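Putative secreted protein (Streptomyces sp. SirexAA-E, PDB 4PEY) hydrolyses laminarin and laminarioligosaccharides as an exo-beta-1,3-glucanase of glycoside hydrolase family 55, releasing glucose and laminaribiose. Local coordinates at residues A[22-27]-A[56-61]; A[263-268]-A[284-289]. The protein carries 1 engineered substitution. All blocks are in the same frame, centred on the assembly; numbering follows the deposited sequence.

Overall arrangement
Following the chain from its N terminus, contact 1 comes first: segment 22-27 enters the first beta-helix, the chain passes through helix 34-45, and segment 56-61 returns to pair in parallel with it. The strands of that domain follow before contact 2 opens at 263-268, which repeats the plan on a shorter loop, with helix 272-280 leading to 284-289. The two loops lie in series, neither nested nor crossed, and each starts one of the tandem beta-helices of the family 55 fold. With centres about 15 Å apart they touch at Pro289: its O accepts a hydrogen bond from Asn23 ND2 at 2.8 Å, and Val24 and Ala56 pack on its ring.

Contact 1 (A[22-27]-A[56-61]); sequences PNVLVF and ALMFKP
The opening turn of the first beta-helix pairs strand 24-27 with strand 56-59, and at the C-terminal end of both strands Phe27 and Phe59 lie side by side on the same face of the sheet. Their rings form an offset stack, centroids 4.8 Å apart and planes inclined by 29°. Phe27 CD2 stands over one face of the Phe59 ring, toward its rim, and comes within 3.5 Å of Phe59 CZ. Phe27 CB adds an off-centre CH-pi contact to that ring. CG of Phe27 sits beside its own backbone N (chi1 -56°), and from there the ring reaches Leu57, whose CB lies 4.2 Å from CE2 near the ring plane. Farther back, Leu25 and Leu57 run alongside each other and meet methyl to methyl, CD2 to CD2, at 4.0 Å.

Parallel strands joined through a helix make up this entry to the right-handed beta-helix, and helix 34-45 packs on the face carrying Leu25, Phe27 and Phe59, partly through Ile34. An alanine at Phe59 would probably leave the Phe27 ring without its stacking partner, freer to turn, and open a gap toward Ile34, Tyr64 and Phe89.

Five backbone hydrogen bonds hold the strands in register, among them Met58 N to Leu25 O at 2.8 Å, with Val24 and Val26 each adding a CA-H...O contact to a facing carbonyl. On the other face Val24 CG1 meets Met58 CG at 4.1 Å in one of the two conformers of the methionine. Beyond the strand, the Lys60 side chain, extended in one of its two conformers, there crosses Val26 at about a right angle, while its backbone N closes the ladder on Phe27 O.

Contact 2 (A[263-268]-A[284-289]); sequences FYVVKP and HLLFTP
Phe263 and His284 begin the tightly packed part of this contact, where strand 263-266 runs parallel to strand 284-287 at the start of the second right-handed beta-helix. His284 CB sits over one face of the Phe263 ring, 3.4 Å from CE2, and makes a CH-pi contact with it. The two rings themselves meet obliquely, and His284 ND1 is held by a hydrogen bond to Val306 N. At the edge of the Phe263 ring, in its plane, lie Leu285 C and Leu286 N, so the ring is set against the neighbouring backbone; its CD2 also touches Leu286 CB at 3.9 Å. Leu258 packs on both Phe263 and His284.

On the opposite face Val266 and Phe287 point the same way, with Val266 CG2 4.2 Å from the Phe287 ring centroid and over the ring face. CG1 of the valine, anti to the backbone N (chi1 -171°), meets Phe287 CD2 at 3.9 Å. Leu285 on this face packs against helix 272-280, which connects the two strands.

Tyr264, also on this face, makes only a slight contact across the strands, its CD2 meeting Leu285 CD2 at 4.0 Å at the edge of the tyrosine ring; the side chain turns away to pack on Thr274 and Ala278 of the same helix. The looser, solvent side lies past the strand, where Lys267 sends its amino group off to Asp19 O and Pro268 is exposed.

Backbone hydrogen bonds continue past the strands as far as Thr288 N, which donates to Val266 O. Thr288 CG2 packs against Val265 CG1 at 3.5 Å. Thr288 OG1, between the backbone N and the carbonyl carbon (chi1 63°), gives Val266 O a second bond of 2.6 Å, in the carbonyl plane and on a lone pair.

Contact 1 (A[22-27]-A[56-61])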
loop_
_atom_site.group_PDB
_atom_site.type_symbol
_atom_site.label_atom_id
_atom_site.label_comp_id
_atom_site.label_asym_id
_atom_site.label_seq_id
_atom_site.Cartn_x
_atom_site.Cartn_y
_atom_site.Cartn_z
ATOM N N PRO A 22 3.749 9.305 23.708
ATOM C CA PRO A 22 3.472 10.709 23.388
ATOM C C PRO A 22 3.133 10.976 21.923
ATOM O O PRO A 22 2.697 12.086 21.614
ATOM C CB PRO A 22 4.776 11.411 23.771
ATOM C CG PRO A 22 5.825 10.359 23.606
ATOM C CD PRO A 22 5.171 9.077 24.028
ATOM N N ASN A 23 3.332 9.996 21.042
ATOM C CA ASN A 23 3.077 10.196 19.617
ATOM C C ASN A 23 1.703 9.694 19.186
ATOM O O ASN A 23 1.351 9.750 18.009
ATOM C CB ASN A 23 4.157 9.511 18.777
ATOM C CG ASN A 23 5.526 10.114 18.988
ATOM O OD1 ASN A 23 5.652 11.251 19.446
ATOM N ND2 ASN A 23 6.566 9.358 18.641
ATOM N N VAL A 24 0.932 9.184 20.138
ATOM C CA VAL A 24 -0.456 8.846 19.874
ATOM C C VAL A 24 -1.315 9.881 20.583
ATOM O O VAL A 24 -1.370 9.926 21.814
ATOM C CB VAL A 24 -0.834 7.426 20.359
ATOM C CG1 VAL A 24 -2.290 7.135 20.031
ATOM C CG2 VAL A 24 0.056 6.371 19.718
ATOM N N LEU A 25 -1.951 10.741 19.797
ATOM C CA LEU A 25 -2.791 11.797 20.335
ATOM C C LEU A 25 -4.222 11.295 20.341
ATOM O O LEU A 25 -4.792 11.028 19.283
ATOM C CB LEU A 25 -2.662 13.083 19.508
ATOM C CG LEU A 25 -1.342 13.864 19.531
ATOM C CD1 LEU A 25 -0.188 13.087 18.922
ATOM C CD2 LEU A 25 -1.507 15.188 18.810
ATOM N N VAL A 26 -4.787 11.135 21.533
ATOM C CA VAL A 26 -6.134 10.612 21.672
ATOM C C VAL A 26 -7.097 11.734 22.046
ATOM O O VAL A 26 -6.883 12.454 23.022
ATOM C CB VAL A 26 -6.199 9.483 22.725
ATOM C CG1 VAL A 26 -7.604 8.920 22.808
ATOM C CG2 VAL A 26 -5.214 8.370 22.374
ATOM N N PHE A 27 -8.153 11.868 21.253
ATOM C CA PHE A 27 -9.150 12.922 21.426
ATOM C C PHE A 27 -10.486 12.323 21.827
ATOM O O PHE A 27 -10.809 11.202 21.441
ATOM C CB PHE A 27 -9.330 13.727 20.132
ATOM C CG PHE A 27 -8.058 14.321 19.599
ATOM C CD1 PHE A 27 -7.572 15.518 20.104
ATOM C CD2 PHE A 27 -7.349 13.685 18.595
ATOM C CE1 PHE A 27 -6.399 16.069 19.618
ATOM C CE2 PHE A 27 -6.178 14.234 18.099
ATOM C CZ PHE A 27 -5.701 15.424 18.614
ATOM N N ALA A 56 0.108 9.489 15.364
ATOM C CA ALA A 56 -1.206 8.868 15.190
ATOM C C ALA A 56 -2.247 9.721 15.889
ATOM O O ALA A 56 -2.084 10.065 17.063
ATOM C CB ALA A 56 -1.232 7.440 15.736
ATOM N N LEU A 57 -3.303 10.075 15.159
ATOM C CA LEU A 57 -4.427 10.836 15.706
ATOM C C LEU A 57 -5.595 9.869 15.871
ATOM O O LEU A 57 -6.069 9.285 14.895
ATOM C CB LEU A 57 -4.816 12.000 14.787
ATOM C CG LEU A 57 -3.659 12.858 14.259
ATOM C CD1 LEU A 57 -4.168 13.897 13.265
ATOM C CD2 LEU A 57 -2.902 13.515 15.412
ATOM N N MET A 58 -6.049 9.686 17.106
ATOM C CA MET A 58 -7.082 8.701 17.412
ATOM C C MET A 58 -8.278 9.371 18.063
ATOM O O MET A 58 -8.118 10.124 19.017
ATOM C CB MET A 58 -6.525 7.614 18.335
ATOM C CG MET A 58 -5.541 6.677 17.658
ATOM S SD MET A 58 -6.410 5.558 16.552
ATOM C CE MET A 58 -5.111 4.412 16.112
ATOM N N PHE A 59 -9.468 9.085 17.556
ATOM C CA PHE A 59 -10.674 9.739 18.047
ATOM C C PHE A 59 -11.639 8.753 18.693
ATOM O O PHE A 59 -12.090 7.798 18.050
ATOM C CB PHE A 59 -11.360 10.482 16.894
ATOM C CG PHE A 59 -10.603 11.697 16.425
ATOM C CD1 PHE A 59 -9.445 11.572 15.663
ATOM C CD2 PHE A 59 -11.049 12.968 16.751
ATOM C CE1 PHE A 59 -8.746 12.697 15.247
ATOM C CE2 PHE A 59 -10.364 14.087 16.335
ATOM C CZ PHE A 59 -9.207 13.956 15.586
ATOM N N LYS A 60 -11.948 8.985 19.969
ATOM C CA LYS A 60 -12.905 8.146 20.692
ATOM C C LYS A 60 -14.297 8.278 20.077
ATOM O O LYS A 60 -14.625 9.308 19.472
ATOM C CB LYS A 60 -12.949 8.517 22.177
ATOM C CG LYS A 60 -11.629 8.351 22.903
ATOM C CD LYS A 60 -11.802 8.499 24.409
ATOM C CE LYS A 60 -10.511 8.168 25.133
ATOM N NZ LYS A 60 -10.686 8.151 26.614
ATOM N N PRO A 61 -15.125 7.233 20.222
ATOM C CA PRO A 61 -16.473 7.303 19.643
ATOM C C PRO A 61 -17.265 8.526 20.094
ATOM O O PRO A 61 -17.175 8.949 21.256
ATOM C CB PRO A 61 -17.136 6.021 20.146
ATOM C CG PRO A 61 -16.015 5.078 20.335
ATOM C CD PRO A 61 -14.838 5.902 20.788
#

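Contact 2 (A[263-268]-A[284-289])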
loop_
_atom_site.group_PDB
_atom_site.type_symbol
_atom_site.label_atom_id
_atom_site.label_comp_id
_atom_site.label_asym_id
_atom_site.label_seq_id
_atom_site.Cartn_x
_atom_site.Cartn_y
_atom_site.Cartn_z
ATOM N N PHE A 263 -0.953 -7.464 23.802
ATOM C CA PHE A 263 0.007 -6.851 22.883
ATOM C C PHE A 263 1.227 -6.330 23.627
ATOM O O PHE A 263 1.085 -5.698 24.673
ATOM C CB PHE A 263 -0.627 -5.681 22.117
ATOM C CG PHE A 263 -1.509 -6.098 20.985
ATOM C CD1 PHE A 263 -2.775 -6.611 21.224
ATOM C CD2 PHE A 263 -1.079 -5.953 19.671
ATOM C CE1 PHE A 263 -3.593 -6.991 20.172
ATOM C CE2 PHE A 263 -1.884 -6.334 18.613
ATOM C CZ PHE A 263 -3.144 -6.855 18.861
ATOM N N TYR A 264 2.417 -6.583 23.087
ATOM C CA TYR A 264 3.594 -5.831 23.500
ATOM C C TYR A 264 3.533 -4.477 22.806
ATOM O O TYR A 264 3.505 -4.409 21.576
ATOM C CB TYR A 264 4.892 -6.566 23.145
ATOM C CG TYR A 264 6.149 -5.776 23.450
ATOM C CD1 TYR A 264 6.336 -5.179 24.687
ATOM C CD2 TYR A 264 7.155 -5.640 22.502
ATOM C CE1 TYR A 264 7.494 -4.459 24.967
ATOM C CE2 TYR A 264 8.306 -4.921 22.772
ATOM C CZ TYR A 264 8.473 -4.334 24.004
ATOM O OH TYR A 264 9.624 -3.623 24.276
ATOM N N VAL A 265 3.467 -3.412 23.595
ATOM C CA VAL A 265 3.379 -2.062 23.060
ATOM C C VAL A 265 4.792 -1.559 22.827
ATOM O O VAL A 265 5.498 -1.196 23.769
ATOM C CB VAL A 265 2.598 -1.133 24.011
ATOM C CG1 VAL A 265 2.551 0.292 23.477
ATOM C CG2 VAL A 265 1.184 -1.672 24.217
ATOM N N VAL A 266 5.210 -1.588 21.563
ATOM C CA VAL A 266 6.579 -1.248 21.190
ATOM C C VAL A 266 6.751 0.265 21.161
ATOM O O VAL A 266 5.968 0.978 20.532
ATOM C CB VAL A 266 6.961 -1.831 19.811
ATOM C CG1 VAL A 266 8.457 -1.648 19.552
ATOM C CG2 VAL A 266 6.569 -3.300 19.715
ATOM N N LYS A 267 7.775 0.742 21.857
ATOM C CA LYS A 267 8.086 2.160 21.913
ATOM C C LYS A 267 9.574 2.365 21.637
ATOM O O LYS A 267 10.358 1.426 21.771
ATOM C CB LYS A 267 7.667 2.735 23.275
ATOM C CG LYS A 267 6.162 2.974 23.359
ATOM C CD LYS A 267 5.699 3.476 24.713
ATOM C CE LYS A 267 5.546 2.343 25.693
ATOM N NZ LYS A 267 4.778 2.792 26.889
ATOM N N PRO A 268 9.959 3.579 21.202
ATOM C CA PRO A 268 11.366 3.898 20.933
ATOM C C PRO A 268 12.292 3.383 22.026
ATOM O O PRO A 268 12.015 3.588 23.210
ATOM C CB PRO A 268 11.364 5.425 20.884
ATOM C CG PRO A 268 10.021 5.751 20.334
ATOM C CD PRO A 268 9.076 4.720 20.896
ATOM N N HIS A 284 1.133 -10.303 20.968
ATOM C CA HIS A 284 1.093 -9.644 19.674
ATOM C C HIS A 284 1.952 -8.385 19.741
ATOM O O HIS A 284 2.517 -8.074 20.792
ATOM C CB HIS A 284 -0.350 -9.320 19.297
ATOM C CG HIS A 284 -1.243 -10.524 19.280
ATOM N ND1 HIS A 284 -1.411 -11.305 18.157
ATOM C CD2 HIS A 284 -1.988 -11.096 20.254
ATOM C CE1 HIS A 284 -2.239 -12.297 18.435
ATOM N NE2 HIS A 284 -2.600 -12.197 19.702
ATOM N N LEU A 285 2.068 -7.677 18.619
ATOM C CA LEU A 285 2.913 -6.483 18.546
ATOM C C LEU A 285 2.108 -5.264 18.127
ATOM O O LEU A 285 1.424 -5.295 17.108
ATOM C CB LEU A 285 4.066 -6.693 17.556
ATOM C CG LEU A 285 5.052 -7.815 17.910
ATOM C CD1 LEU A 285 6.061 -8.009 16.788
ATOM C CD2 LEU A 285 5.770 -7.531 19.228
ATOM N N LEU A 286 2.192 -4.197 18.917
ATOM C CA LEU A 286 1.627 -2.901 18.553
ATOM C C LEU A 286 2.750 -1.884 18.476
ATOM O O LEU A 286 3.296 -1.494 19.514
ATOM C CB LEU A 286 0.572 -2.447 19.571
ATOM C CG LEU A 286 -0.160 -1.148 19.219
ATOM C CD1 LEU A 286 -1.073 -1.361 18.017
ATOM C CD2 LEU A 286 -0.947 -0.623 20.416
ATOM N N PHE A 287 3.111 -1.469 17.259
ATOM C CA PHE A 287 4.182 -0.495 17.086
ATOM C C PHE A 287 3.621 0.918 17.187
ATOM O O PHE A 287 2.897 1.383 16.302
ATOM C CB PHE A 287 4.905 -0.680 15.739
ATOM C CG PHE A 287 5.708 -1.948 15.642
ATOM C CD1 PHE A 287 5.097 -3.145 15.304
ATOM C CD2 PHE A 287 7.078 -1.941 15.879
ATOM C CE1 PHE A 287 5.838 -4.315 15.206
ATOM C CE2 PHE A 287 7.815 -3.106 15.789
ATOM C CZ PHE A 287 7.198 -4.291 15.450
ATOM N N THR A 288 3.958 1.611 18.266
ATOM C CA THR A 288 3.544 3.000 18.415
ATOM C C THR A 288 4.355 3.847 17.422
ATOM O O THR A 288 5.401 3.400 16.938
ATOM C CB THR A 288 3.739 3.486 19.869
ATOM O OG1 THR A 288 5.128 3.462 20.219
ATOM C CG2 THR A 288 2.967 2.593 20.829
ATOM N N PRO A 289 3.875 5.060 17.093
ATOM C CA PRO A 289 4.545 5.828 16.034
ATOM C C PRO A 289 5.969 6.208 16.400
ATOM O O PRO A 289 6.213 6.824 17.437
ATOM C CB PRO A 289 3.670 7.082 15.891
ATOM C CG PRO A 289 2.344 6.703 16.524
ATOM C CD PRO A 289 2.713 5.781 17.638
#